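Local coordinates for protein thiol-activated cytolysin (Desulfobulbus propionicus, PDB 6NAL) that probably binds membranes and assembles into large beta-barrel pores, as cholesterol-dependent cytolysins and their relatives do, at residues Leu233-Val238 / Tyr336-Leu341; Gly74-Ala79 / Gln89-Asp94; Asp96-Thr101 / Val200-Pro205. One frame throughout, in Å; residues are numbered along the deposited sequence.

Interaction 1. Residues Leu233-Val238 / Tyr336-Leu341; sequences LFVKNV and YYTVFL
Leu233 reaches across the strand pair to the ring of Phe340. Its CB passes the carbonyl oxygen of Val339, CG lies beside its own backbone N (chi1 -52°), and branch CD2 ends over one face of the ring, 3.4 Å from Phe340 CD1. Tyr16 meets the same ring from outside the pair. On the face that carries Phe234, Val339 and Asn237, Val339 CG1 comes to the edge of the Phe234 ring, 3.9 Å from Phe234 CD2. The other face carries Val235, Val238 and Tyr336; Tyr336 CD2 lies 4.0 Å from Val235 CG1, and Val238 CG2 packs on Tyr336 CB. The backbones run antiparallel. Phe234 N binds Val339 O at 2.8 Å, nearly along the C=O axis, and Val339 N returns to Phe234 O from above the carbonyl plane. Tyr337 O then takes two N-H groups, Lys236 N at 2.9 Å and, weakly, Asn237 N, while Tyr337 N closes the register on Asn237 O at 2.8 Å. The Tyr337 hydroxyl is hydrogen-bonded to Gln239 OE1, farther along strand 232-250. Lys236 and Asn237, both facing Tyr337, make a classic beta bulge, set here in the long, bent antiparallel sheet of the cholesterol-dependent cytolysin fold.

Interaction 2. Residues Gly74-Ala79 / Gln89-Asp94; sequences GALLVA and QELAVD
Residues 76-78 and 89-91 run antiparallel and share two direct backbone bonds, Val78 N to Gln89 O at 3.0 Å, nearly along the C=O axis, and Leu91 N to Leu76 O at 3.3 Å, from well above the carbonyl plane. It is a short antiparallel pairing, closed by a connection that includes helix 81-84, and it adds a margin to the large antiparallel sheet of the cytolysin fold: strand 76-78 lies between the weakly bonded strand 89-90 and strand 232-250. Water supplements the sparse direct pairing. One molecule accepts from Leu76 N at 3.0 Å and donates weakly to Leu91 O; a second donates to Val78 O at 2.6 Å and accepts from Gln89 N. The CB of Leu91 points toward 74-79, with CG anti to the backbone N (chi1 172°). Leu91 CB sits 4.0 Å from Leu76 CB, and Val78 CG1 approaches the same Leu91 CB, the valine and leucine side chains crossing at about a right angle. This apolar cluster is extended by Phe212 against Leu76 and by Ile226 against Val78. Leu77 leaves from the other side of the strand, yet its CD2 curls back to Gln89 O at 3.4 Å, while its side chain also touches Val70 and Val235. The extended chain of Gln89, which is exposed, crosses Val78 obliquely, so that CB, CG and the amide all come close to Val78 CG2. Val78 CG2 occupies the crowded position between its own N and carbonyl carbon, and this methyl presses tightly against the amide, 2.9 Å from Gln89 OE1.

Interaction 3. Residues Asp96-Thr101 / Val200-Pro205; sequences DRVNIT and VSAERP
The Asn99 amide and the Glu203 carboxylate lie side by side and point the same way, their planes 42° apart. No hydrogen bond joins the two groups, since Asn99 OD1 and Glu203 OE2, 3.3 Å apart, are both acceptors; Glu203 CD lies 3.5 Å from Asn99 CB. Lys113, weakly hydrogen-bonded to Asn99 OD1 through NZ, would bring positive charge to this oxygen-rich spot and probably eases the repulsion. The backbones that carry them pair antiparallel, at 160° between strand directions. Glu203 N bonds to Asn99 O, nearly along the C=O axis. Thr101 and Ser201 bond to each other in both directions, Thr101 N to Ser201 O at 3.0 Å from above the carbonyl plane and Ser201 N to Thr101 O at 2.9 Å. This joins strand 98-103 to strand 187-202 in the antiparallel sheet of the cytolysin fold, with strand 110-114 also paired to 98-103. On the face that carries Ile100 and Ala202, Ile100 spreads two branches: CG2, anti to the backbone N, meets Val200 CG1 at 3.6 Å, and CD1 touches Ala202 CB, also at 3.6 Å. Val98 CG1 adds to the row, 4.1 Å from Ala202 CB and beside Glu203 O.

Strand 232-250 ties the three contacts together at one end of the large antiparallel sheet. In interaction 1 it pairs with 336-340; near the same residues it also meets strand 76-78 of interaction 2 through Leu233 N to Leu77 O, 2.7 Å, and Val235 O to Gly74 N, 2.8 Å. At the bulge, Lys236 O accepts from Ala202 N of interaction 3 at 2.9 Å; separately, Arg204 NH1 bonds to Leu341 O at 2.8 Å. The centres of interaction 1 and interaction 2 lie about 10 Å apart. Those of interaction 1 and interaction 3 are about 11 Å apart. Interaction 2 and interaction 3, with centres about 14 Å apart, meet by packing, Gly74 N lying 3.6 Å from Ala202 CB.

Interaction 1. Residues Leu233-Val238 / Tyr336-Leu341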
loop_
_atom_site.group_PDB
_atom_site.type_symbol
_atom_site.label_atom_id
_atom_site.label_comp_id
_atom_site.label_asym_id
_atom_site.label_seq_id
_atom_site.Cartn_x
_atom_site.Cartn_y
_atom_site.Cartn_z
ATOM N N LEU A 233 -43.439 14.409 13.045
ATOM C CA LEU A 233 -42.627 15.132 12.079
ATOM C C LEU A 233 -43.468 15.809 11.005
ATOM O O LEU A 233 -44.614 15.440 10.745
ATOM C CB LEU A 233 -41.645 14.200 11.373
ATOM C CG LEU A 233 -40.764 13.319 12.214
ATOM C CD1 LEU A 233 -40.299 12.143 11.375
ATOM C CD2 LEU A 233 -39.607 14.089 12.735
ATOM N N PHE A 234 -42.832 16.781 10.348
ATOM C CA PHE A 234 -43.442 17.632 9.337
ATOM C C PHE A 234 -42.534 17.660 8.105
ATOM O O PHE A 234 -41.386 18.119 8.185
ATOM C CB PHE A 234 -43.629 19.035 9.931
ATOM C CG PHE A 234 -44.143 20.057 8.982
ATOM C CD1 PHE A 234 -45.487 20.225 8.799
ATOM C CD2 PHE A 234 -43.284 20.905 8.330
ATOM C CE1 PHE A 234 -45.954 21.175 7.908
ATOM C CE2 PHE A 234 -43.745 21.904 7.491
ATOM C CZ PHE A 234 -45.086 22.026 7.275
ATOM N N VAL A 235 -43.050 17.185 6.975
ATOM C CA VAL A 235 -42.340 17.221 5.720
ATOM C C VAL A 235 -42.213 18.665 5.271
ATOM O O VAL A 235 -43.167 19.284 4.778
ATOM C CB VAL A 235 -43.027 16.349 4.673
ATOM C CG1 VAL A 235 -42.235 16.342 3.416
ATOM C CG2 VAL A 235 -43.155 14.925 5.175
ATOM N N LYS A 236 -40.995 19.184 5.415
ATOM C CA LYS A 236 -40.688 20.561 5.070
ATOM C C LYS A 236 -40.386 20.765 3.590
ATOM O O LYS A 236 -40.595 21.867 3.060
ATOM C CB LYS A 236 -39.491 21.047 5.868
ATOM C CG LYS A 236 -39.384 22.536 5.865
ATOM C CD LYS A 236 -38.158 23.005 6.636
ATOM C CE LYS A 236 -37.964 24.507 6.468
ATOM N NZ LYS A 236 -36.742 24.992 7.147
ATOM N N ASN A 237 -39.883 19.747 2.901
ATOM C CA ASN A 237 -39.420 19.988 1.542
ATOM C C ASN A 237 -39.276 18.663 0.817
ATOM O O ASN A 237 -38.842 17.677 1.410
ATOM C CB ASN A 237 -38.082 20.756 1.590
ATOM C CG ASN A 237 -37.666 21.315 0.247
ATOM O OD1 ASN A 237 -38.421 21.990 -0.444
ATOM N ND2 ASN A 237 -36.450 21.026 -0.126
ATOM N N VAL A 238 -39.717 18.638 -0.433
ATOM C CA VAL A 238 -39.520 17.532 -1.355
ATOM C C VAL A 238 -38.872 18.086 -2.613
ATOM O O VAL A 238 -39.233 19.176 -3.073
ATOM C CB VAL A 238 -40.838 16.828 -1.732
ATOM C CG1 VAL A 238 -40.549 15.602 -2.572
ATOM C CG2 VAL A 238 -41.656 16.450 -0.520
ATOM N N TYR A 336 -36.863 13.901 0.325
ATOM C CA TYR A 336 -37.687 14.747 1.168
ATOM C C TYR A 336 -36.925 14.946 2.470
ATOM O O TYR A 336 -36.051 14.158 2.844
ATOM C CB TYR A 336 -39.156 14.193 1.344
ATOM C CG TYR A 336 -39.339 12.990 2.220
ATOM C CD1 TYR A 336 -38.977 11.739 1.780
ATOM C CD2 TYR A 336 -39.876 13.105 3.496
ATOM C CE1 TYR A 336 -39.074 10.621 2.604
ATOM C CE2 TYR A 336 -40.026 11.982 4.313
ATOM C CZ TYR A 336 -39.624 10.750 3.855
ATOM O OH TYR A 336 -39.758 9.648 4.656
ATOM N N TYR A 337 -37.242 16.060 3.116
ATOM C CA TYR A 337 -36.601 16.536 4.327
ATOM C C TYR A 337 -37.686 16.798 5.350
ATOM O O TYR A 337 -38.712 17.427 5.034
ATOM C CB TYR A 337 -35.785 17.804 4.060
ATOM C CG TYR A 337 -34.749 17.527 2.981
ATOM C CD1 TYR A 337 -35.075 17.664 1.627
ATOM C CD2 TYR A 337 -33.470 17.057 3.308
ATOM C CE1 TYR A 337 -34.162 17.387 0.643
ATOM C CE2 TYR A 337 -32.543 16.772 2.317
ATOM C CZ TYR A 337 -32.898 16.942 0.982
ATOM O OH TYR A 337 -31.996 16.655 -0.022
ATOM N N THR A 338 -37.475 16.242 6.547
ATOM C CA THR A 338 -38.399 16.333 7.662
ATOM C C THR A 338 -37.791 17.219 8.729
ATOM O O THR A 338 -36.576 17.227 8.940
ATOM C CB THR A 338 -38.710 14.972 8.331
ATOM O OG1 THR A 338 -37.508 14.208 8.552
ATOM C CG2 THR A 338 -39.629 14.197 7.475
ATOM N N VAL A 339 -38.660 17.891 9.444
ATOM C CA VAL A 339 -38.350 18.655 10.635
ATOM C C VAL A 339 -39.285 18.152 11.753
ATOM O O VAL A 339 -40.361 17.606 11.482
ATOM C CB VAL A 339 -38.494 20.140 10.233
ATOM C CG1 VAL A 339 -39.952 20.619 10.338
ATOM C CG2 VAL A 339 -37.491 21.007 10.954
ATOM N N PHE A 340 -38.821 18.214 13.006
ATOM C CA PHE A 340 -39.672 17.861 14.138
ATOM C C PHE A 340 -40.766 18.919 14.305
ATOM O O PHE A 340 -40.514 20.123 14.186
ATOM C CB PHE A 340 -38.854 17.718 15.424
ATOM C CG PHE A 340 -38.015 16.472 15.454
ATOM C CD1 PHE A 340 -38.590 15.235 15.747
ATOM C CD2 PHE A 340 -36.660 16.538 15.187
ATOM C CE1 PHE A 340 -37.817 14.061 15.764
ATOM C CE2 PHE A 340 -35.870 15.386 15.190
ATOM C CZ PHE A 340 -36.438 14.137 15.468
ATOM N N LEU A 341 -42.000 18.474 14.569
ATOM C CA LEU A 341 -43.101 19.435 14.571
ATOM C C LEU A 341 -43.050 20.325 15.800
ATOM O O LEU A 341 -43.330 21.524 15.706
ATOM C CB LEU A 341 -44.434 18.706 14.481
ATOM C CG LEU A 341 -45.687 19.581 14.577
ATOM C CD1 LEU A 341 -45.739 20.670 13.503
ATOM C CD2 LEU A 341 -46.928 18.691 14.532
#

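Interaction 2. Residues Gly74-Ala79 / Gln89-Asp94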
loop_
_atom_site.group_PDB
_atom_site.type_symbol
_atom_site.label_atom_id
_atom_site.label_comp_id
_atom_site.label_asym_id
_atom_site.label_seq_id
_atom_site.Cartn_x
_atom_site.Cartn_y
_atom_site.Cartn_z
ATOM N N GLY A 74 -45.733 19.236 3.546
ATOM C CA GLY A 74 -46.757 19.484 4.525
ATOM C C GLY A 74 -47.421 18.250 5.086
ATOM O O GLY A 74 -48.353 18.381 5.900
ATOM N N ALA A 75 -46.995 17.056 4.683
ATOM C CA ALA A 75 -47.507 15.862 5.365
ATOM C C ALA A 75 -47.021 15.848 6.808
ATOM O O ALA A 75 -46.086 16.575 7.182
ATOM C CB ALA A 75 -47.063 14.575 4.660
ATOM N N LEU A 76 -47.682 15.030 7.634
ATOM C CA LEU A 76 -47.228 14.745 8.991
ATOM C C LEU A 76 -46.938 13.260 9.126
ATOM O O LEU A 76 -47.583 12.419 8.484
ATOM C CB LEU A 76 -48.244 15.151 10.003
ATOM C CG LEU A 76 -48.466 16.654 10.130
ATOM C CD1 LEU A 76 -49.613 16.781 11.170
ATOM C CD2 LEU A 76 -47.265 17.411 10.563
ATOM N N LEU A 77 -45.940 12.940 9.938
ATOM C CA LEU A 77 -45.506 11.561 10.088
ATOM C C LEU A 77 -45.233 11.322 11.552
ATOM O O LEU A 77 -44.991 12.282 12.289
ATOM C CB LEU A 77 -44.223 11.273 9.307
ATOM C CG LEU A 77 -44.270 11.465 7.808
ATOM C CD1 LEU A 77 -42.830 11.494 7.271
ATOM C CD2 LEU A 77 -45.123 10.317 7.182
ATOM N N VAL A 78 -45.209 10.044 11.966
ATOM C CA VAL A 78 -44.655 9.693 13.279
ATOM C C VAL A 78 -43.209 9.218 13.098
ATOM O O VAL A 78 -42.918 8.307 12.317
ATOM C CB VAL A 78 -45.511 8.662 14.057
ATOM C CG1 VAL A 78 -47.015 9.001 13.987
ATOM C CG2 VAL A 78 -45.275 7.236 13.617
ATOM N N ALA A 79 -42.296 9.856 13.807
ATOM C CA ALA A 79 -40.886 9.500 13.674
ATOM C C ALA A 79 -40.682 8.061 14.121
ATOM O O ALA A 79 -41.277 7.595 15.107
ATOM C CB ALA A 79 -40.024 10.455 14.492
ATOM N N GLN A 89 -44.469 6.331 8.421
ATOM C CA GLN A 89 -45.733 6.040 9.073
ATOM C C GLN A 89 -46.544 7.332 9.062
ATOM O O GLN A 89 -46.199 8.312 9.750
ATOM C CB GLN A 89 -45.511 5.515 10.499
ATOM C CG GLN A 89 -46.818 5.131 11.196
ATOM C CD GLN A 89 -46.664 4.732 12.669
ATOM O OE1 GLN A 89 -45.579 4.354 13.123
ATOM N NE2 GLN A 89 -47.771 4.842 13.432
ATOM N N GLU A 90 -47.599 7.337 8.258
ATOM C CA GLU A 90 -48.536 8.451 8.226
ATOM C C GLU A 90 -49.145 8.729 9.604
ATOM O O GLU A 90 -49.439 7.818 10.382
ATOM C CB GLU A 90 -49.616 8.137 7.214
ATOM C CG GLU A 90 -50.564 9.287 6.847
ATOM C CD GLU A 90 -51.627 8.826 5.821
ATOM O OE1 GLU A 90 -51.902 7.596 5.796
ATOM O OE2 GLU A 90 -52.152 9.673 5.041
ATOM N N LEU A 91 -49.258 10.015 9.914
ATOM C CA LEU A 91 -50.002 10.534 11.056
ATOM C C LEU A 91 -51.325 11.058 10.513
ATOM O O LEU A 91 -51.431 12.211 10.098
ATOM C CB LEU A 91 -49.208 11.634 11.742
ATOM C CG LEU A 91 -49.994 12.358 12.824
ATOM C CD1 LEU A 91 -50.507 11.285 13.776
ATOM C CD2 LEU A 91 -49.169 13.335 13.561
ATOM N N ALA A 92 -52.331 10.199 10.495
ATOM C CA ALA A 92 -53.591 10.500 9.807
ATOM C C ALA A 92 -54.549 11.208 10.763
ATOM O O ALA A 92 -55.277 10.582 11.546
ATOM C CB ALA A 92 -54.207 9.227 9.237
ATOM N N VAL A 93 -54.536 12.539 10.704
ATOM C CA VAL A 93 -55.507 13.363 11.415
ATOM C C VAL A 93 -55.931 14.521 10.516
ATOM O O VAL A 93 -55.350 14.772 9.458
ATOM C CB VAL A 93 -54.962 13.890 12.763
ATOM C CG1 VAL A 93 -54.845 12.755 13.770
ATOM C CG2 VAL A 93 -53.624 14.564 12.601
ATOM N N ASP A 94 -56.961 15.230 10.947
ATOM C CA ASP A 94 -57.474 16.342 10.160
ATOM C C ASP A 94 -56.615 17.565 10.410
ATOM O O ASP A 94 -56.207 17.831 11.546
ATOM C CB ASP A 94 -58.931 16.618 10.529
ATOM C CG ASP A 94 -59.835 15.442 10.204
ATOM O OD1 ASP A 94 -59.669 14.892 9.090
ATOM O OD2 ASP A 94 -60.691 15.066 11.043
HETATM O O HOH W 1 -50.455 13.896 7.407
HETATM O O HOH W 2 -42.041 6.714 10.463
#

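Interaction 3. Residues Asp96-Thr101 / Val200-Pro205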
loop_
_atom_site.group_PDB
_atom_site.type_symbol
_atom_site.label_atom_id
_atom_site.label_comp_id
_atom_site.label_asym_id
_atom_site.label_seq_id
_atom_site.Cartn_x
_atom_site.Cartn_y
_atom_site.Cartn_z
ATOM N N ASP A 96 -55.463 21.846 9.409
ATOM C CA ASP A 96 -55.786 23.179 8.927
ATOM C C ASP A 96 -54.790 23.602 7.841
ATOM O O ASP A 96 -53.899 22.831 7.466
ATOM C CB ASP A 96 -55.796 24.179 10.087
ATOM C CG ASP A 96 -56.789 25.352 9.865
ATOM O OD1 ASP A 96 -57.425 25.457 8.783
ATOM O OD2 ASP A 96 -56.921 26.188 10.787
ATOM N N ARG A 97 -54.914 24.853 7.372
ATOM C CA ARG A 97 -54.243 25.317 6.162
ATOM C C ARG A 97 -52.768 25.609 6.409
ATOM O O ARG A 97 -52.367 26.035 7.494
ATOM C CB ARG A 97 -54.929 26.575 5.604
ATOM C CG ARG A 97 -56.435 26.424 5.242
ATOM C CD ARG A 97 -56.951 27.447 4.188
ATOM N NE ARG A 97 -56.403 28.808 4.303
ATOM C CZ ARG A 97 -56.513 29.605 5.377
ATOM N NH1 ARG A 97 -57.159 29.191 6.469
ATOM N NH2 ARG A 97 -55.970 30.826 5.361
ATOM N N VAL A 98 -51.967 25.406 5.368
ATOM C CA VAL A 98 -50.521 25.585 5.422
ATOM C C VAL A 98 -50.054 26.250 4.139
ATOM O O VAL A 98 -50.584 25.983 3.057
ATOM C CB VAL A 98 -49.787 24.236 5.592
ATOM C CG1 VAL A 98 -48.306 24.373 5.228
ATOM C CG2 VAL A 98 -49.920 23.724 6.979
ATOM N N ASN A 99 -49.025 27.087 4.250
ATOM C CA ASN A 99 -48.452 27.715 3.067
ATOM C C ASN A 99 -47.489 26.760 2.372
ATOM O O ASN A 99 -46.513 26.294 2.971
ATOM C CB ASN A 99 -47.746 29.016 3.416
ATOM C CG ASN A 99 -48.652 30.219 3.256
ATOM O OD1 ASN A 99 -49.374 30.578 4.182
ATOM N ND2 ASN A 99 -48.638 30.836 2.070
ATOM N N ILE A 100 -47.789 26.469 1.109
ATOM C CA ILE A 100 -47.016 25.587 0.253
ATOM C C ILE A 100 -46.368 26.470 -0.799
ATOM O O ILE A 100 -47.041 27.313 -1.399
ATOM C CB ILE A 100 -47.916 24.532 -0.403
ATOM C CG1 ILE A 100 -48.613 23.678 0.664
ATOM C CG2 ILE A 100 -47.130 23.674 -1.382
ATOM C CD1 ILE A 100 -47.696 22.747 1.390
ATOM N N THR A 101 -45.066 26.317 -0.998
ATOM C CA THR A 101 -44.322 27.173 -1.917
ATOM C C THR A 101 -43.586 26.301 -2.925
ATOM O O THR A 101 -42.883 25.366 -2.543
ATOM C CB THR A 101 -43.334 28.058 -1.141
ATOM O OG1 THR A 101 -44.073 28.902 -0.244
ATOM C CG2 THR A 101 -42.459 28.875 -2.072
ATOM N N VAL A 200 -40.465 21.802 -3.677
ATOM C CA VAL A 200 -41.673 22.276 -3.025
ATOM C C VAL A 200 -41.487 22.192 -1.519
ATOM O O VAL A 200 -41.232 21.106 -0.977
ATOM C CB VAL A 200 -42.928 21.495 -3.436
ATOM C CG1 VAL A 200 -44.112 22.119 -2.717
ATOM C CG2 VAL A 200 -43.129 21.462 -4.949
ATOM N N SER A 201 -41.662 23.325 -0.836
ATOM C CA SER A 201 -41.474 23.427 0.597
ATOM C C SER A 201 -42.803 23.789 1.249
ATOM O O SER A 201 -43.778 24.153 0.579
ATOM C CB SER A 201 -40.386 24.461 0.904
ATOM O OG SER A 201 -40.796 25.746 0.478
ATOM N N ALA A 202 -42.839 23.669 2.567
ATOM C CA ALA A 202 -44.033 23.992 3.335
ATOM C C ALA A 202 -43.599 24.612 4.649
ATOM O O ALA A 202 -42.636 24.145 5.258
ATOM C CB ALA A 202 -44.878 22.742 3.560
ATOM N N GLU A 203 -44.265 25.694 5.056
ATOM C CA GLU A 203 -43.894 26.426 6.266
ATOM C C GLU A 203 -44.607 25.826 7.472
ATOM O O GLU A 203 -45.817 25.601 7.442
ATOM C CB GLU A 203 -44.224 27.915 6.115
ATOM C CG GLU A 203 -45.593 28.358 6.633
ATOM C CD GLU A 203 -45.947 29.817 6.270
ATOM O OE1 GLU A 203 -45.096 30.520 5.665
ATOM O OE2 GLU A 203 -47.091 30.241 6.584
ATOM N N ARG A 204 -43.867 25.478 8.454
ATOM C CA ARG A 204 -44.459 24.969 9.673
ATOM C C ARG A 204 -45.029 26.138 10.453
ATOM O O ARG A 204 -44.428 27.219 10.460
ATOM C CB ARG A 204 -43.427 24.247 10.512
ATOM C CG ARG A 204 -43.967 23.554 11.758
ATOM C CD ARG A 204 -42.770 23.082 12.672
ATOM N NE ARG A 204 -42.003 24.271 13.074
ATOM C CZ ARG A 204 -41.928 24.772 14.306
ATOM N NH1 ARG A 204 -42.537 24.176 15.323
ATOM N NH2 ARG A 204 -41.213 25.869 14.526
ATOM N N PRO A 205 -46.209 25.975 11.048
ATOM C CA PRO A 205 -46.811 27.093 11.772
ATOM C C PRO A 205 -45.994 27.433 12.999
ATOM O O PRO A 205 -45.411 26.552 13.644
ATOM C CB PRO A 205 -48.206 26.579 12.154
ATOM C CG PRO A 205 -48.452 25.405 11.260
ATOM C CD PRO A 205 -47.101 24.800 10.987
#